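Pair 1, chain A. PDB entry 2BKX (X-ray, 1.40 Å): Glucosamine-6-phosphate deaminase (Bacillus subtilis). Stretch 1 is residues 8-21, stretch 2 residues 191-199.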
# COMPACT_ATOMS: atom_id res chain seq x y z
N THR A 8 -1.50 18.65 -7.94
CA THR A 8 -0.23 18.10 -8.30
C THR A 8 0.06 16.88 -7.43
O THR A 8 -0.52 16.72 -6.36
CB THR A 8 0.93 19.09 -8.06
OG1 THR A 8 0.99 19.36 -6.66
CG2 THR A 8 0.73 20.39 -8.80
N TYR A 9 1.02 16.07 -7.89
CA TYR A 9 1.58 14.98 -7.09
C TYR A 9 2.15 15.49 -5.76
O TYR A 9 2.06 14.83 -4.73
CB TYR A 9 2.67 14.26 -7.90
CG TYR A 9 3.29 13.10 -7.19
CD1 TYR A 9 2.60 11.93 -7.00
CD2 TYR A 9 4.56 13.18 -6.66
CE1 TYR A 9 3.17 10.86 -6.34
CE2 TYR A 9 5.14 12.14 -5.99
CZ TYR A 9 4.46 10.96 -5.85
OH TYR A 9 5.03 9.90 -5.17
N GLU A 10 2.78 16.66 -5.78
CA GLU A 10 3.40 17.20 -4.60
C GLU A 10 2.31 17.55 -3.55
O GLU A 10 2.47 17.31 -2.36
CB GLU A 10 4.21 18.44 -4.96
CG GLU A 10 5.47 18.20 -5.73
CD GLU A 10 5.30 17.88 -7.18
OE1 GLU A 10 4.19 18.03 -7.75
OE2 GLU A 10 6.34 17.51 -7.78
N GLU A 11 1.19 18.07 -4.01
CA GLU A 11 0.08 18.36 -3.09
C GLU A 11 -0.54 17.07 -2.55
O GLU A 11 -0.83 16.95 -1.36
CB GLU A 11 -1.02 19.23 -3.74
CG GLU A 11 -2.06 19.63 -2.72
CD GLU A 11 -3.27 20.35 -3.24
OE1 GLU A 11 -3.86 21.10 -2.42
OE2 GLU A 11 -3.66 20.14 -4.42
N LEU A 12 -0.72 16.06 -3.41
CA LEU A 12 -1.20 14.76 -2.96
C LEU A 12 -0.31 14.21 -1.87
O LEU A 12 -0.77 13.72 -0.83
CB LEU A 12 -1.28 13.81 -4.16
CG LEU A 12 -1.58 12.32 -3.90
CD1 LEU A 12 -2.27 11.73 -5.15
CD2 LEU A 12 -0.38 11.50 -3.52
N SER A 13 1.00 14.32 -2.08
CA SER A 13 1.95 13.82 -1.13
C SER A 13 1.95 14.59 0.19
O SER A 13 2.11 13.98 1.27
CB SER A 13 3.35 13.89 -1.76
OG SER A 13 3.44 13.03 -2.91
N GLN A 14 1.78 15.92 0.12
CA GLN A 14 1.66 16.72 1.33
C GLN A 14 0.46 16.30 2.16
O GLN A 14 0.55 16.14 3.39
CB GLN A 14 1.57 18.21 0.96
CG GLN A 14 1.33 19.17 2.14
CD GLN A 14 0.62 20.50 1.80
OE1 GLN A 14 0.88 21.54 2.44
NE2 GLN A 14 -0.30 20.46 0.84
N ILE A 15 -0.68 16.20 1.51
CA ILE A 15 -1.93 15.86 2.19
C ILE A 15 -1.85 14.45 2.78
O ILE A 15 -2.23 14.23 3.92
CB ILE A 15 -3.14 16.00 1.23
CG1 ILE A 15 -3.28 17.45 0.81
CG2 ILE A 15 -4.41 15.48 1.90
CD1 ILE A 15 -4.29 17.73 -0.27
N ALA A 16 -1.29 13.51 2.02
CA ALA A 16 -1.15 12.14 2.51
C ALA A 16 -0.24 12.08 3.72
O ALA A 16 -0.51 11.35 4.68
CB ALA A 16 -0.62 11.25 1.38
N ALA A 17 0.87 12.79 3.67
CA ALA A 17 1.78 12.80 4.80
C ALA A 17 1.12 13.41 6.03
O ALA A 17 1.29 12.91 7.14
CB ALA A 17 3.05 13.52 4.44
N ARG A 18 0.33 14.45 5.81
CA ARG A 18 -0.36 15.08 6.94
C ARG A 18 -1.37 14.14 7.59
O ARG A 18 -1.45 14.04 8.84
CB ARG A 18 -1.01 16.39 6.46
CG ARG A 18 -1.82 17.12 7.53
CD ARG A 18 -0.99 17.52 8.72
NE ARG A 18 0.06 18.44 8.31
CZ ARG A 18 1.13 18.74 9.03
NH1 ARG A 18 1.33 18.17 10.20
NH2 ARG A 18 2.01 19.60 8.54
N ILE A 19 -2.16 13.43 6.78
CA ILE A 19 -3.14 12.48 7.30
C ILE A 19 -2.45 11.35 8.07
O ILE A 19 -2.89 10.95 9.17
CB ILE A 19 -4.01 11.89 6.19
CG1 ILE A 19 -4.93 12.97 5.59
CG2 ILE A 19 -4.79 10.68 6.68
CD1 ILE A 19 -5.58 12.61 4.27
N THR A 20 -1.32 10.87 7.53
CA THR A 20 -0.57 9.82 8.21
C THR A 20 0.01 10.37 9.54
O THR A 20 -0.02 9.70 10.56
CB THR A 20 0.54 9.28 7.29
OG1 THR A 20 -0.06 8.87 6.06
CG2 THR A 20 1.23 8.08 7.89
N ALA A 21 0.59 11.56 9.48
CA ALA A 21 1.10 12.21 10.69
C ALA A 21 0.01 12.38 11.75
O ALA A 21 0.24 12.18 12.94
CB ALA A 21 1.70 13.53 10.37
N LYS A 191 -9.03 0.57 10.34
CA LYS A 191 -9.95 1.60 10.82
C LYS A 191 -10.17 2.70 9.75
O LYS A 191 -11.22 3.31 9.69
CB LYS A 191 -9.40 2.23 12.10
CG LYS A 191 -9.56 1.39 13.35
CD LYS A 191 -9.08 2.20 14.61
CE LYS A 191 -9.83 1.84 15.91
NZ LYS A 191 -9.11 2.44 17.13
N ARG A 192 -9.16 2.96 8.94
CA ARG A 192 -9.17 4.10 8.03
C ARG A 192 -8.32 3.75 6.82
O ARG A 192 -7.22 3.23 7.00
CB ARG A 192 -8.57 5.34 8.70
CG ARG A 192 -8.67 6.57 7.90
CD ARG A 192 -8.14 7.79 8.61
NE ARG A 192 -8.35 8.95 7.75
CZ ARG A 192 -8.03 10.19 8.08
NH1 ARG A 192 -7.45 10.45 9.22
NH2 ARG A 192 -8.30 11.17 7.23
N ILE A 193 -8.84 4.04 5.63
CA ILE A 193 -8.10 3.76 4.40
C ILE A 193 -7.75 5.06 3.70
O ILE A 193 -8.58 5.95 3.62
CB ILE A 193 -8.89 2.79 3.49
CG1 ILE A 193 -8.92 1.38 4.20
CG2 ILE A 193 -8.25 2.65 2.11
CD1 ILE A 193 -9.79 0.38 3.65
N LEU A 194 -6.52 5.14 3.21
CA LEU A 194 -6.04 6.29 2.44
C LEU A 194 -5.48 5.74 1.12
O LEU A 194 -4.43 5.11 1.11
CB LEU A 194 -4.96 7.04 3.24
CG LEU A 194 -4.30 8.20 2.50
CD1 LEU A 194 -5.32 9.20 2.03
CD2 LEU A 194 -3.19 8.86 3.37
N LEU A 195 -6.25 5.94 0.05
CA LEU A 195 -5.92 5.47 -1.29
C LEU A 195 -5.34 6.63 -2.08
O LEU A 195 -5.97 7.68 -2.23
CB LEU A 195 -7.15 4.86 -1.98
CG LEU A 195 -7.00 4.50 -3.44
CD1 LEU A 195 -5.95 3.45 -3.67
CD2 LEU A 195 -8.34 4.03 -3.97
N LEU A 196 -4.13 6.43 -2.61
CA LEU A 196 -3.40 7.45 -3.35
C LEU A 196 -3.36 7.04 -4.83
O LEU A 196 -3.00 5.93 -5.16
CB LEU A 196 -1.96 7.53 -2.84
CG LEU A 196 -1.80 7.73 -1.34
CD1 LEU A 196 -0.34 7.79 -0.93
CD2 LEU A 196 -2.56 8.97 -0.89
N ILE A 197 -3.65 7.99 -5.71
CA ILE A 197 -3.72 7.73 -7.14
C ILE A 197 -3.13 8.89 -7.90
O ILE A 197 -3.65 10.02 -7.82
CB ILE A 197 -5.13 7.44 -7.64
CG1 ILE A 197 -5.88 6.46 -6.74
CG2 ILE A 197 -5.02 6.84 -9.06
CD1 ILE A 197 -7.31 6.17 -7.14
N SER A 198 -2.11 8.59 -8.71
CA SER A 198 -1.38 9.62 -9.44
C SER A 198 -1.04 9.18 -10.87
O SER A 198 -0.60 8.07 -11.10
CB SER A 198 -0.05 9.97 -8.71
OG SER A 198 0.73 10.88 -9.46
N GLY A 199 -1.24 10.10 -11.80
CA GLY A 199 -0.74 9.92 -13.15
C GLY A 199 -1.74 9.33 -14.12
O GLY A 199 -2.68 8.63 -13.76

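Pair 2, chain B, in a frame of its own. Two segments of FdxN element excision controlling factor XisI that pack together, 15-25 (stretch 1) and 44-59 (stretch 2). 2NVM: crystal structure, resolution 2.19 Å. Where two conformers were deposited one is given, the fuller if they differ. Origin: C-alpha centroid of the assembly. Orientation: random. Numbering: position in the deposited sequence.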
# COMPACT_ATOMS: atom_id res chain seq x y z
N ILE B 15 -3.17 11.82 10.24
CA ILE B 15 -4.45 11.78 9.51
C ILE B 15 -4.88 10.33 9.16
O ILE B 15 -6.00 9.92 9.48
CB ILE B 15 -4.42 12.66 8.21
CG1 ILE B 15 -4.43 14.16 8.56
CG2 ILE B 15 -5.63 12.40 7.30
CD1 ILE B 15 -4.06 15.06 7.38
N ILE B 16 -3.97 9.58 8.53
CA ILE B 16 -4.26 8.19 8.10
C ILE B 16 -4.65 7.29 9.30
O ILE B 16 -5.67 6.59 9.23
CB ILE B 16 -3.12 7.60 7.16
CG1 ILE B 16 -3.68 6.45 6.30
CG2 ILE B 16 -1.88 7.19 7.96
CD1 ILE B 16 -2.68 5.83 5.31
N LYS B 17 -3.92 7.41 10.42
CA LYS B 17 -4.22 6.67 11.66
C LYS B 17 -5.56 7.09 12.28
O LYS B 17 -6.24 6.23 12.83
CB LYS B 17 -3.10 6.80 12.70
CG LYS B 17 -1.81 6.09 12.30
CD LYS B 17 -0.70 6.33 13.33
CE LYS B 17 0.62 5.68 12.90
NZ LYS B 17 1.68 5.87 13.93
N LYS B 18 -5.91 8.38 12.20
CA LYS B 18 -7.18 8.92 12.74
C LYS B 18 -8.36 8.24 12.07
O LYS B 18 -9.17 7.64 12.76
CB LYS B 18 -7.27 10.47 12.60
CG LYS B 18 -8.58 11.11 13.06
CD LYS B 18 -8.47 12.64 13.11
CE LYS B 18 -9.78 13.28 13.62
NZ LYS B 18 -9.66 14.73 14.00
N TYR B 19 -8.44 8.33 10.74
CA TYR B 19 -9.53 7.69 9.96
C TYR B 19 -9.51 6.16 10.00
O TYR B 19 -10.58 5.56 9.89
CB TYR B 19 -9.60 8.22 8.52
CG TYR B 19 -10.07 9.65 8.47
CD1 TYR B 19 -11.44 9.96 8.60
CD2 TYR B 19 -9.16 10.70 8.33
CE1 TYR B 19 -11.89 11.30 8.57
CE2 TYR B 19 -9.59 12.04 8.30
CZ TYR B 19 -10.96 12.33 8.42
OH TYR B 19 -11.37 13.65 8.39
N TYR B 20 -8.32 5.56 10.15
CA TYR B 20 -8.16 4.10 10.30
C TYR B 20 -8.82 3.66 11.62
O TYR B 20 -9.68 2.78 11.60
CB TYR B 20 -6.68 3.68 10.27
CG TYR B 20 -6.43 2.18 10.38
CD1 TYR B 20 -6.46 1.38 9.24
CD2 TYR B 20 -6.17 1.57 11.62
CE1 TYR B 20 -6.24 -0.02 9.32
CE2 TYR B 20 -5.95 0.17 11.72
CZ TYR B 20 -5.98 -0.62 10.56
OH TYR B 20 -5.76 -1.98 10.64
N ASP B 21 -8.42 4.29 12.73
CA ASP B 21 -8.98 4.01 14.08
C ASP B 21 -10.48 4.29 14.15
O ASP B 21 -11.24 3.52 14.74
CB ASP B 21 -8.27 4.82 15.19
CG ASP B 21 -6.81 4.39 15.42
OD1 ASP B 21 -6.26 3.51 14.70
OD2 ASP B 21 -6.20 4.95 16.36
N LEU B 22 -10.90 5.40 13.53
CA LEU B 22 -12.30 5.83 13.46
C LEU B 22 -13.22 4.82 12.74
O LEU B 22 -14.40 4.71 13.10
CB LEU B 22 -12.39 7.20 12.76
CG LEU B 22 -13.69 7.99 12.67
CD1 LEU B 22 -14.22 8.31 14.05
CD2 LEU B 22 -13.45 9.27 11.88
N SER B 23 -12.68 4.07 11.77
CA SER B 23 -13.43 3.07 10.98
C SER B 23 -13.42 1.64 11.60
O SER B 23 -14.42 0.93 11.44
CB SER B 23 -12.93 3.04 9.54
OG SER B 23 -13.81 2.31 8.72
N ASN B 24 -12.31 1.23 12.24
CA ASN B 24 -12.21 -0.08 12.94
C ASN B 24 -11.46 -0.03 14.30
O ASN B 24 -10.23 -0.00 14.34
CB ASN B 24 -11.69 -1.22 12.02
CG ASN B 24 -10.37 -0.90 11.33
OD1 ASN B 24 -10.27 0.05 10.55
ND2 ASN B 24 -9.37 -1.74 11.57
N SER B 25 -12.24 0.01 15.40
CA SER B 25 -11.73 0.05 16.79
C SER B 25 -12.27 -1.13 17.60
O SER B 25 -11.78 -1.42 18.69
CB SER B 25 -12.10 1.38 17.47
OG SER B 25 -13.50 1.59 17.51
N GLY B 44 -10.40 -7.91 6.55
CA GLY B 44 -9.86 -7.06 7.60
C GLY B 44 -9.02 -5.96 7.01
O GLY B 44 -8.41 -6.13 5.95
N ASP B 45 -8.98 -4.84 7.73
CA ASP B 45 -8.23 -3.66 7.37
C ASP B 45 -6.77 -3.81 7.80
O ASP B 45 -6.50 -4.44 8.81
CB ASP B 45 -8.86 -2.42 8.03
CG ASP B 45 -10.26 -2.07 7.45
OD1 ASP B 45 -10.82 -2.81 6.61
OD2 ASP B 45 -10.80 -1.03 7.83
N ARG B 46 -5.86 -3.29 6.98
CA ARG B 46 -4.41 -3.29 7.23
C ARG B 46 -3.86 -1.90 6.89
O ARG B 46 -4.27 -1.30 5.89
CB ARG B 46 -3.63 -4.33 6.39
CG ARG B 46 -3.94 -5.83 6.61
CD ARG B 46 -5.10 -6.31 5.76
NE ARG B 46 -5.43 -7.73 5.96
CZ ARG B 46 -4.93 -8.78 5.29
NH1 ARG B 46 -4.02 -8.64 4.32
NH2 ARG B 46 -5.34 -10.02 5.59
N LEU B 47 -2.92 -1.42 7.71
CA LEU B 47 -2.27 -0.12 7.55
C LEU B 47 -0.82 -0.40 7.13
O LEU B 47 -0.19 -1.28 7.72
CB LEU B 47 -2.33 0.64 8.88
CG LEU B 47 -2.11 2.15 8.89
CD1 LEU B 47 -3.10 2.85 7.97
CD2 LEU B 47 -2.23 2.69 10.34
N ILE B 48 -0.34 0.30 6.10
CA ILE B 48 1.02 0.09 5.56
C ILE B 48 1.68 1.46 5.43
O ILE B 48 1.41 2.22 4.47
CB ILE B 48 1.03 -0.71 4.20
CG1 ILE B 48 -0.02 -1.84 4.20
CG2 ILE B 48 2.46 -1.21 3.86
CD1 ILE B 48 -0.03 -2.70 2.97
N ILE B 49 2.50 1.80 6.41
CA ILE B 49 3.21 3.07 6.50
C ILE B 49 4.69 2.84 6.18
O ILE B 49 5.33 2.03 6.82
CB ILE B 49 3.09 3.69 7.93
CG1 ILE B 49 1.62 3.77 8.41
CG2 ILE B 49 3.80 5.04 8.01
CD1 ILE B 49 0.71 4.55 7.54
N ASP B 50 5.22 3.58 5.21
CA ASP B 50 6.62 3.54 4.81
C ASP B 50 7.14 4.98 4.81
O ASP B 50 6.96 5.72 3.84
CB ASP B 50 6.75 2.86 3.43
CG ASP B 50 8.19 2.55 3.04
OD1 ASP B 50 9.18 3.13 3.53
OD2 ASP B 50 8.31 1.65 2.20
N GLU B 51 7.77 5.36 5.93
CA GLU B 51 8.35 6.70 6.12
C GLU B 51 9.56 6.96 5.21
O GLU B 51 9.72 8.07 4.73
CB GLU B 51 8.77 6.94 7.58
CG GLU B 51 7.67 6.76 8.64
N GLN B 52 10.39 5.93 5.00
CA GLN B 52 11.58 6.00 4.13
C GLN B 52 11.23 6.33 2.68
O GLN B 52 11.91 7.14 2.06
CB GLN B 52 12.41 4.70 4.16
CG GLN B 52 13.05 4.39 5.51
CD GLN B 52 14.00 3.18 5.44
N ARG B 53 10.16 5.70 2.16
CA ARG B 53 9.66 5.94 0.78
C ARG B 53 8.47 6.93 0.68
O ARG B 53 8.06 7.24 -0.44
CB ARG B 53 9.30 4.61 0.12
CG ARG B 53 10.50 3.67 -0.03
CD ARG B 53 10.15 2.30 -0.58
NE ARG B 53 11.33 1.43 -0.58
CZ ARG B 53 11.84 0.80 0.49
NH1 ARG B 53 11.33 0.92 1.71
NH2 ARG B 53 12.93 0.04 0.33
N ASP B 54 7.95 7.41 1.82
CA ASP B 54 6.79 8.33 1.90
C ASP B 54 5.55 7.78 1.21
O ASP B 54 4.93 8.45 0.38
CB ASP B 54 7.15 9.76 1.40
CG ASP B 54 8.04 10.53 2.34
OD1 ASP B 54 7.80 10.51 3.56
OD2 ASP B 54 8.93 11.24 1.84
N GLN B 55 5.23 6.53 1.53
CA GLN B 55 4.07 5.80 1.00
C GLN B 55 3.26 5.42 2.23
O GLN B 55 3.80 4.81 3.17
CB GLN B 55 4.50 4.56 0.23
CG GLN B 55 5.43 4.83 -0.96
CD GLN B 55 4.78 5.63 -2.07
OE1 GLN B 55 3.65 5.36 -2.44
NE2 GLN B 55 5.50 6.60 -2.61
N TYR B 56 1.98 5.81 2.23
CA TYR B 56 1.05 5.62 3.36
C TYR B 56 -0.23 5.04 2.79
O TYR B 56 -0.94 5.73 2.06
CB TYR B 56 0.81 7.00 4.05
CG TYR B 56 2.12 7.69 4.40
CD1 TYR B 56 2.79 7.39 5.60
CD2 TYR B 56 2.71 8.60 3.51
CE1 TYR B 56 4.04 8.01 5.90
CE2 TYR B 56 3.94 9.23 3.81
CZ TYR B 56 4.60 8.93 4.99
OH TYR B 56 5.80 9.54 5.26
N LEU B 57 -0.54 3.80 3.15
CA LEU B 57 -1.71 3.12 2.60
C LEU B 57 -2.53 2.33 3.61
O LEU B 57 -2.00 1.72 4.51
CB LEU B 57 -1.23 2.25 1.44
CG LEU B 57 -2.29 1.50 0.62
CD1 LEU B 57 -2.04 1.63 -0.88
CD2 LEU B 57 -2.43 0.04 1.08
N TRP B 58 -3.84 2.37 3.41
CA TRP B 58 -4.83 1.68 4.18
C TRP B 58 -5.66 0.90 3.16
O TRP B 58 -6.25 1.49 2.24
CB TRP B 58 -5.66 2.71 4.99
CG TRP B 58 -6.94 2.22 5.60
CD1 TRP B 58 -7.24 0.94 5.96
CD2 TRP B 58 -8.03 3.04 6.06
NE1 TRP B 58 -8.48 0.90 6.54
CE2 TRP B 58 -8.99 2.16 6.62
CE3 TRP B 58 -8.30 4.42 6.03
CZ2 TRP B 58 -10.22 2.60 7.15
CZ3 TRP B 58 -9.54 4.88 6.57
CH2 TRP B 58 -10.49 3.96 7.12
N LEU B 59 -5.68 -0.42 3.35
CA LEU B 59 -6.46 -1.33 2.52
C LEU B 59 -7.21 -2.33 3.37
O LEU B 59 -6.93 -2.45 4.56
CB LEU B 59 -5.55 -2.05 1.52
CG LEU B 59 -4.38 -2.95 1.94
CD1 LEU B 59 -4.77 -4.17 2.72
CD2 LEU B 59 -3.66 -3.40 0.67

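The sharpest difference lies at one matched helix position, Ala16(A) in pair 1 and Tyr20(B) in pair 2. Ala16(A) is small and lets the helix rest on two leucines of the strand. Its CB lies 3.8 Å from Leu196(A) CD2 and 4.0 Å from Leu194(A) CD2. Tyr20(B) instead lays a large ring across the strand residues. Leu47(B) CB sits over one face of that ring. The edge of the ring points at the face of Trp58(B), with Tyr20(B) CD1 3.4 Å from Trp58(B) CD1 and the planes at 71°.

The backbones are nevertheless alike. In each pair a helix packs on a strand that runs nearly antiparallel to it. The angle is 167° in pair 1 and 169° in pair 2, and the axes approach to 9.8 and 10.2 Å. Fourteen central residues superpose with an RMSD of 0.6 Å. Stretch 2 of pair 2 also includes a second strand, 55-59, hydrogen-bonded to the first as a hairpin. It runs nearly parallel to the helix, at 8°, and carries Trp58(B).

Leu12(A) matches Ile16(B), and both point toward the strand. Leu12(A) CD1 reaches Ile197(A) O at 3.5 Å, and its CD2 lies 4.3 Å from Leu196(A) CD2. Ile16(B) touches both strands of its hairpin. Its CG2 is 3.7 Å from Ile49(B) CD1. Its CD1 is 4.0 Å from Leu47(B) CD1 and 3.9 Å from Tyr56(B) CB.

On the strand, Leu196(A) matches Leu47(B). Both are buried leucines facing the helix. Leu196(A) meets a methyl group of alanine, while Leu47(B) meets a tyrosine ring. Ser198(A) matches Ile49(B), and both point toward the helix. Within pair 1, Ser198(A) OG lies 3.3 Å from Tyr9(A) CD1.

Leu194(A) matches Asp45(B), so a leucine in pair 1 shares its position with an aspartate in pair 2. Leu194(A) CD1 lies 4.1 Å from Ile19(A) CD1. Asp45(B) joins a more polar arrangement. Its backbone O accepts a weak hydrogen bond from Tyr20(B) OH at 3.2 Å. Its OD2 accepts another weak hydrogen bond from Trp58(B) NE1 at 3.3 Å. That second bond ties the two strands together beside the helix. Pair 1 has no hydrogen bond between its stretches.

Ile19(A) matches Ser23(B), and both point toward the other stretch. Ile19(A) lies over one face of the Arg192(A) guanidinium, with Ile19(A) CG2 3.6 Å from Arg192(A) CZ. Ser23(B) CB lies at the edge of the indole, 3.6 Å from Trp58(B) CH2. Thr20(A) matches Asn24(B). Thr20(A) turns its hydroxyl back to its own helix and donates from OG1 to Ala16(A) O at 2.9 Å. Asn24(B) is the first residue to leave helical phi/psi.

Pair 1 therefore packs its central helix turn mainly through aliphatic contacts. Pair 2 uses an edge-to-face aromatic pair, Tyr20(B) and Trp58(B), and Tyr20(B) CA also lies 3.9 Å from the centroid of the six-membered ring of Trp58(B). The contact buries 435 Å² in pair 1 and 573 Å² in pair 2.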